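Local coordinates for protein pyrroline carboxylate reductase (Plasmodium falciparum, PDB 2RCY) that binds NADP and probably reduces pyrroline-5-carboxylate to proline, at residues M113-I126 and A162-Y174. Numbering follows the deposited sequence.
Sequences MPNTPCLVGEGSFI and ATAISGCGPAYVY. With NAP (NADP nicotinamide-adenine-dinucleotide phosphate), chain G.
Strand 123-126 and helix 162-167 run nearly antiparallel (166°), their axes 8.5 Å apart, and Asn-115 and Gly-167 bring their CA atoms to 4.9 Å where the hairpin loop meets the helix. The Asn-115 amide links the strand to the helix: OD1 accepts Ser-124 N at 2.8 Å, while ND2 donates to Ser-166 O at 3.0 Å, tilted 32° from that carbonyl's plane. A chi1 of 59° swings this amide in between strand and helix, and the bonds at both its ends fix its rotation. Ser-166 OG meets Ser-124 OG at 3.0 Å; a water donating to Met-113 O and Ser-124 O also lies very short of Ser-166 OG. Beside this polar cluster, Ile-126 sets CG1 against Ala-162 CB (3.6 Å) and CD1 against Ser-166 CB. Met-113, a selenomethionine, crosses Thr-163 at about a right angle, its SE touching both Thr-163 CG2 (3.7 Å) and the nicotinamide C5N; Thr-163 OG1 is held by Met-159 O. Pro-170 CG packs on Asn-115 CB and Pro-117 CD. A second water accepts from Thr-116 N and the cofactor amide N7N and donates to Gly-167 O (2.7 Å). Polar bonds and apolar packing together thus tie the Rossmann-type domain's hairpin to the dimerisation helices, and this water extends the link to the cofactor.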
loop_
_atom_site.group_PDB
_atom_site.type_symbol
_atom_site.label_atom_id
_atom_site.label_comp_id
_atom_site.label_asym_id
_atom_site.label_seq_id
_atom_site.Cartn_x
_atom_site.Cartn_y
_atom_site.Cartn_z
HETATM N N MSE A 113 20.802 -18.617 -26.443
HETATM C CA MSE A 113 20.303 -18.497 -25.078
HETATM C C MSE A 113 19.580 -19.774 -24.639
HETATM O O MSE A 113 18.454 -20.030 -25.068
HETATM C CB MSE A 113 19.407 -17.261 -24.932
HETATM C CG MSE A 113 18.959 -16.952 -23.507
HETATM SE SE MSE A 113 20.402 -16.936 -22.190
HETATM C CE MSE A 113 21.621 -15.668 -23.037
ATOM N N PRO A 114 20.244 -20.588 -23.797
ATOM C CA PRO A 114 19.706 -21.847 -23.291
ATOM C C PRO A 114 19.039 -21.733 -21.919
ATOM O O PRO A 114 18.993 -20.649 -21.335
ATOM C CB PRO A 114 20.960 -22.711 -23.176
ATOM C CG PRO A 114 22.064 -21.729 -22.850
ATOM C CD PRO A 114 21.612 -20.355 -23.296
ATOM N N ASN A 115 18.514 -22.854 -21.429
ATOM C CA ASN A 115 18.115 -22.987 -20.028
ATOM C C ASN A 115 18.502 -24.357 -19.460
ATOM O O ASN A 115 18.785 -25.282 -20.222
ATOM C CB ASN A 115 16.623 -22.667 -19.821
ATOM C CG ASN A 115 15.695 -23.564 -20.629
ATOM O OD1 ASN A 115 16.090 -24.621 -21.119
ATOM N ND2 ASN A 115 14.444 -23.142 -20.758
ATOM N N THR A 116 18.514 -24.480 -18.132
ATOM C CA THR A 116 18.974 -25.708 -17.459
ATOM C C THR A 116 18.208 -27.006 -17.788
ATOM O O THR A 116 18.815 -28.079 -17.776
ATOM C CB THR A 116 19.085 -25.542 -15.918
ATOM O OG1 THR A 116 17.826 -25.126 -15.376
ATOM C CG2 THR A 116 20.162 -24.524 -15.557
ATOM N N PRO A 117 16.881 -26.924 -18.059
ATOM C CA PRO A 117 16.109 -28.093 -18.511
ATOM C C PRO A 117 16.716 -28.918 -19.654
ATOM O O PRO A 117 16.248 -30.027 -19.915
ATOM C CB PRO A 117 14.792 -27.471 -18.970
ATOM C CG PRO A 117 14.618 -26.321 -18.081
ATOM C CD PRO A 117 15.996 -25.753 -17.896
ATOM N N CYS A 118 17.734 -28.383 -20.327
ATOM C CA CYS A 118 18.426 -29.109 -21.395
ATOM C C CYS A 118 19.164 -30.340 -20.866
ATOM O O CYS A 118 19.442 -31.276 -21.619
ATOM C CB CYS A 118 19.388 -28.185 -22.143
ATOM S SG CYS A 118 20.795 -27.614 -21.169
ATOM N N LEU A 119 19.466 -30.324 -19.567
ATOM C CA LEU A 119 20.082 -31.453 -18.867
ATOM C C LEU A 119 19.241 -32.725 -18.985
ATOM O O LEU A 119 19.784 -33.820 -19.136
ATOM C CB LEU A 119 20.314 -31.099 -17.391
ATOM C CG LEU A 119 20.990 -32.116 -16.461
ATOM C CD1 LEU A 119 22.463 -32.302 -16.808
ATOM C CD2 LEU A 119 20.836 -31.694 -15.008
ATOM N N VAL A 120 17.920 -32.571 -18.913
ATOM C CA VAL A 120 16.993 -33.694 -19.085
ATOM C C VAL A 120 16.396 -33.725 -20.503
ATOM O O VAL A 120 15.323 -34.293 -20.730
ATOM C CB VAL A 120 15.883 -33.723 -17.987
ATOM C CG1 VAL A 120 16.494 -33.978 -16.617
ATOM C CG2 VAL A 120 15.063 -32.433 -17.981
ATOM N N GLY A 121 17.105 -33.107 -21.445
ATOM C CA GLY A 121 16.722 -33.105 -22.856
ATOM C C GLY A 121 15.466 -32.317 -23.179
ATOM O O GLY A 121 14.803 -32.587 -24.185
ATOM N N GLU A 122 15.149 -31.336 -22.337
ATOM C CA GLU A 122 13.922 -30.555 -22.480
ATOM C C GLU A 122 14.193 -29.048 -22.431
ATOM O O GLU A 122 13.374 -28.267 -21.937
ATOM C CB GLU A 122 12.910 -30.969 -21.404
ATOM C CG GLU A 122 11.454 -30.917 -21.858
ATOM C CD GLU A 122 11.143 -31.907 -22.970
ATOM O OE1 GLU A 122 11.400 -33.117 -22.787
ATOM O OE2 GLU A 122 10.636 -31.473 -24.027
ATOM N N GLY A 123 15.344 -28.648 -22.965
ATOM C CA GLY A 123 15.756 -27.250 -22.961
ATOM C C GLY A 123 15.014 -26.383 -23.955
ATOM O O GLY A 123 14.507 -26.870 -24.966
ATOM N N SER A 124 14.938 -25.091 -23.652
ATOM C CA SER A 124 14.402 -24.110 -24.584
ATOM C C SER A 124 15.526 -23.180 -25.019
ATOM O O SER A 124 16.268 -22.652 -24.187
ATOM C CB SER A 124 13.260 -23.318 -23.949
ATOM O OG SER A 124 12.663 -22.448 -24.892
ATOM N N PHE A 125 15.653 -22.996 -26.329
ATOM C CA PHE A 125 16.741 -22.208 -26.887
ATOM C C PHE A 125 16.236 -21.154 -27.864
ATOM O O PHE A 125 15.283 -21.387 -28.612
ATOM C CB PHE A 125 17.758 -23.105 -27.604
ATOM C CG PHE A 125 18.187 -24.314 -26.817
ATOM C CD1 PHE A 125 17.514 -25.526 -26.954
ATOM C CD2 PHE A 125 19.282 -24.251 -25.962
ATOM C CE1 PHE A 125 17.912 -26.650 -26.233
ATOM C CE2 PHE A 125 19.690 -25.372 -25.239
ATOM C CZ PHE A 125 19.004 -26.574 -25.377
ATOM N N ILE A 126 16.882 -19.993 -27.833
ATOM C CA ILE A 126 16.722 -18.964 -28.862
ATOM C C ILE A 126 18.100 -18.502 -29.319
ATOM O O ILE A 126 19.032 -18.433 -28.513
ATOM C CB ILE A 126 15.874 -17.736 -28.394
ATOM C CG1 ILE A 126 16.410 -17.123 -27.083
ATOM C CG2 ILE A 126 14.384 -18.088 -28.347
ATOM C CD1 ILE A 126 15.926 -17.772 -25.786
ATOM N N ALA A 162 13.419 -12.706 -24.747
ATOM C CA ALA A 162 13.452 -14.164 -24.849
ATOM C C ALA A 162 14.288 -14.791 -23.733
ATOM O O ALA A 162 13.933 -15.844 -23.209
ATOM C CB ALA A 162 13.965 -14.586 -26.209
ATOM N N THR A 163 15.391 -14.132 -23.379
ATOM C CA THR A 163 16.229 -14.528 -22.245
ATOM C C THR A 163 15.424 -14.474 -20.946
ATOM O O THR A 163 15.491 -15.391 -20.128
ATOM C CB THR A 163 17.477 -13.616 -22.119
ATOM O OG1 THR A 163 18.201 -13.614 -23.356
ATOM C CG2 THR A 163 18.397 -14.086 -20.999
ATOM N N ALA A 164 14.657 -13.400 -20.781
ATOM C CA ALA A 164 13.823 -13.184 -19.598
ATOM C C ALA A 164 12.743 -14.253 -19.421
ATOM O O ALA A 164 12.375 -14.583 -18.295
ATOM C CB ALA A 164 13.200 -11.801 -19.646
ATOM N N ILE A 165 12.244 -14.784 -20.535
ATOM C CA ILE A 165 11.207 -15.818 -20.522
ATOM C C ILE A 165 11.803 -17.228 -20.560
ATOM O O ILE A 165 11.513 -18.052 -19.693
ATOM C CB ILE A 165 10.208 -15.635 -21.698
ATOM C CG1 ILE A 165 9.337 -14.400 -21.466
ATOM C CG2 ILE A 165 9.333 -16.882 -21.887
ATOM C CD1 ILE A 165 8.595 -13.934 -22.693
ATOM N N SER A 166 12.630 -17.494 -21.568
ATOM C CA SER A 166 13.164 -18.832 -21.797
ATOM C C SER A 166 14.379 -19.140 -20.922
ATOM O O SER A 166 14.450 -20.207 -20.317
ATOM C CB SER A 166 13.491 -19.023 -23.280
ATOM O OG SER A 166 14.156 -20.251 -23.508
ATOM N N GLY A 167 15.325 -18.205 -20.859
ATOM C CA GLY A 167 16.537 -18.379 -20.062
ATOM C C GLY A 167 16.277 -18.325 -18.568
ATOM O O GLY A 167 16.713 -19.208 -17.830
ATOM N N CYS A 168 15.560 -17.290 -18.132
ATOM C CA CYS A 168 15.257 -17.071 -16.714
ATOM C C CYS A 168 14.009 -17.810 -16.250
ATOM O O CYS A 168 13.834 -18.051 -15.054
ATOM C CB CYS A 168 15.080 -15.582 -16.430
ATOM S SG CYS A 168 16.509 -14.585 -16.798
ATOM N N GLY A 169 13.148 -18.157 -17.206
ATOM C CA GLY A 169 11.872 -18.820 -16.942
ATOM C C GLY A 169 11.853 -19.932 -15.905
ATOM O O GLY A 169 10.996 -19.917 -15.020
ATOM N N PRO A 170 12.788 -20.905 -16.003
ATOM C CA PRO A 170 12.789 -21.999 -15.030
ATOM C C PRO A 170 12.689 -21.527 -13.582
ATOM O O PRO A 170 11.961 -22.131 -12.798
ATOM C CB PRO A 170 14.132 -22.688 -15.283
ATOM C CG PRO A 170 14.400 -22.441 -16.715
ATOM C CD PRO A 170 13.871 -21.066 -16.995
ATOM N N ALA A 171 13.396 -20.446 -13.248
ATOM C CA ALA A 171 13.394 -19.889 -11.894
ATOM C C ALA A 171 12.005 -19.451 -11.431
ATOM O O ALA A 171 11.650 -19.660 -10.273
ATOM C CB ALA A 171 14.375 -18.734 -11.790
ATOM N N TYR A 172 11.230 -18.847 -12.332
ATOM C CA TYR A 172 9.864 -18.424 -12.009
ATOM C C TYR A 172 8.963 -19.641 -11.817
ATOM O O TYR A 172 8.110 -19.657 -10.928
ATOM C CB TYR A 172 9.263 -17.514 -13.093
ATOM C CG TYR A 172 10.192 -16.491 -13.720
ATOM C CD1 TYR A 172 10.172 -16.273 -15.093
ATOM C CD2 TYR A 172 11.074 -15.731 -12.946
ATOM C CE1 TYR A 172 11.005 -15.339 -15.685
ATOM C CE2 TYR A 172 11.919 -14.792 -13.534
ATOM C CZ TYR A 172 11.877 -14.604 -14.906
ATOM O OH TYR A 172 12.701 -13.679 -15.505
ATOM N N VAL A 173 9.162 -20.651 -12.663
ATOM C CA VAL A 173 8.409 -21.902 -12.591
ATOM C C VAL A 173 8.789 -22.684 -11.333
ATOM O O VAL A 173 7.913 -23.180 -10.627
ATOM C CB VAL A 173 8.596 -22.776 -13.863
ATOM C CG1 VAL A 173 7.619 -23.949 -13.865
ATOM C CG2 VAL A 173 8.406 -21.940 -15.121
ATOM N N TYR A 174 10.090 -22.772 -11.047
ATOM C CA TYR A 174 10.580 -23.405 -9.817
ATOM C C TYR A 174 9.973 -22.772 -8.570
ATOM O O TYR A 174 9.575 -23.483 -7.647
ATOM C CB TYR A 174 12.111 -23.348 -9.720
ATOM C CG TYR A 174 12.863 -24.247 -10.682
ATOM C CD1 TYR A 174 12.407 -25.535 -10.984
ATOM C CD2 TYR A 174 14.053 -23.819 -11.268
ATOM C CE1 TYR A 174 13.111 -26.358 -11.862
ATOM C CE2 TYR A 174 14.762 -24.632 -12.142
ATOM C CZ TYR A 174 14.287 -25.898 -12.436
ATOM O OH TYR A 174 14.999 -26.694 -13.301
HETATM P PA NAP G . 28.665 -20.168 -12.925
HETATM O O1A NAP G . 27.962 -21.356 -12.318
HETATM O O2A NAP G . 29.404 -19.207 -12.024
HETATM O O5B NAP G . 29.651 -20.710 -14.077
HETATM C C5B NAP G . 30.889 -20.080 -14.397
HETATM C C4B NAP G . 31.950 -21.167 -14.511
HETATM O O4B NAP G . 33.058 -20.718 -15.294
HETATM C C3B NAP G . 32.493 -21.562 -13.146
HETATM O O3B NAP G . 32.225 -22.949 -12.913
HETATM C C2B NAP G . 33.988 -21.305 -13.206
HETATM O O2B NAP G . 34.738 -22.384 -12.650
HETATM C C1B NAP G . 34.281 -21.149 -14.692
HETATM N N9A NAP G . 35.363 -20.171 -14.987
HETATM C C8A NAP G . 35.744 -19.127 -14.232
HETATM N N7A NAP G . 36.758 -18.478 -14.848
HETATM C C5A NAP G . 37.009 -19.123 -16.003
HETATM C C6A NAP G . 37.920 -18.924 -17.037
HETATM N N6A NAP G . 38.797 -17.893 -16.992
HETATM N N1A NAP G . 37.920 -19.772 -18.092
HETATM C C2A NAP G . 37.057 -20.799 -18.152
HETATM N N3A NAP G . 36.169 -21.012 -17.168
HETATM C C4A NAP G . 36.125 -20.188 -16.086
HETATM O O3 NAP G . 27.604 -19.323 -13.790
HETATM P PN NAP G . 26.519 -20.041 -14.739
HETATM O O1N NAP G . 25.176 -19.946 -14.060
HETATM O O2N NAP G . 27.049 -21.385 -15.179
HETATM O O5D NAP G . 26.460 -19.066 -16.014
HETATM C C5D NAP G . 27.495 -19.020 -16.993
HETATM C C4D NAP G . 26.972 -18.289 -18.225
HETATM O O4D NAP G . 25.814 -18.953 -18.737
HETATM C C3D NAP G . 26.567 -16.854 -17.917
HETATM O O3D NAP G . 27.187 -15.992 -18.874
HETATM C C2D NAP G . 25.055 -16.818 -18.062
HETATM O O2D NAP G . 24.594 -15.607 -18.669
HETATM C C1D NAP G . 24.755 -18.013 -18.952
HETATM N N1N NAP G . 23.444 -18.618 -18.685
HETATM C C2N NAP G . 23.188 -19.212 -17.505
HETATM C C3N NAP G . 21.947 -19.794 -17.260
HETATM C C7N NAP G . 21.673 -20.462 -15.945
HETATM O O7N NAP G . 22.585 -20.450 -14.975
HETATM N N7N NAP G . 20.582 -21.058 -15.766
HETATM C C4N NAP G . 20.964 -19.756 -18.249
HETATM C C5N NAP G . 21.251 -19.137 -19.461
HETATM C C6N NAP G . 22.511 -18.573 -19.652
HETATM P P2B NAP G . 34.997 -22.523 -11.062
HETATM O O1X NAP G . 36.132 -23.518 -10.975
HETATM O O2X NAP G . 35.354 -21.128 -10.601
HETATM O O3X NAP G . 33.690 -23.043 -10.513
HETATM O O HOH W 1 16.640 -20.048 -23.055
HETATM O O HOH W 2 17.736 -26.136 -12.501
HETATM O O HOH W 3 18.048 -21.447 -17.194
#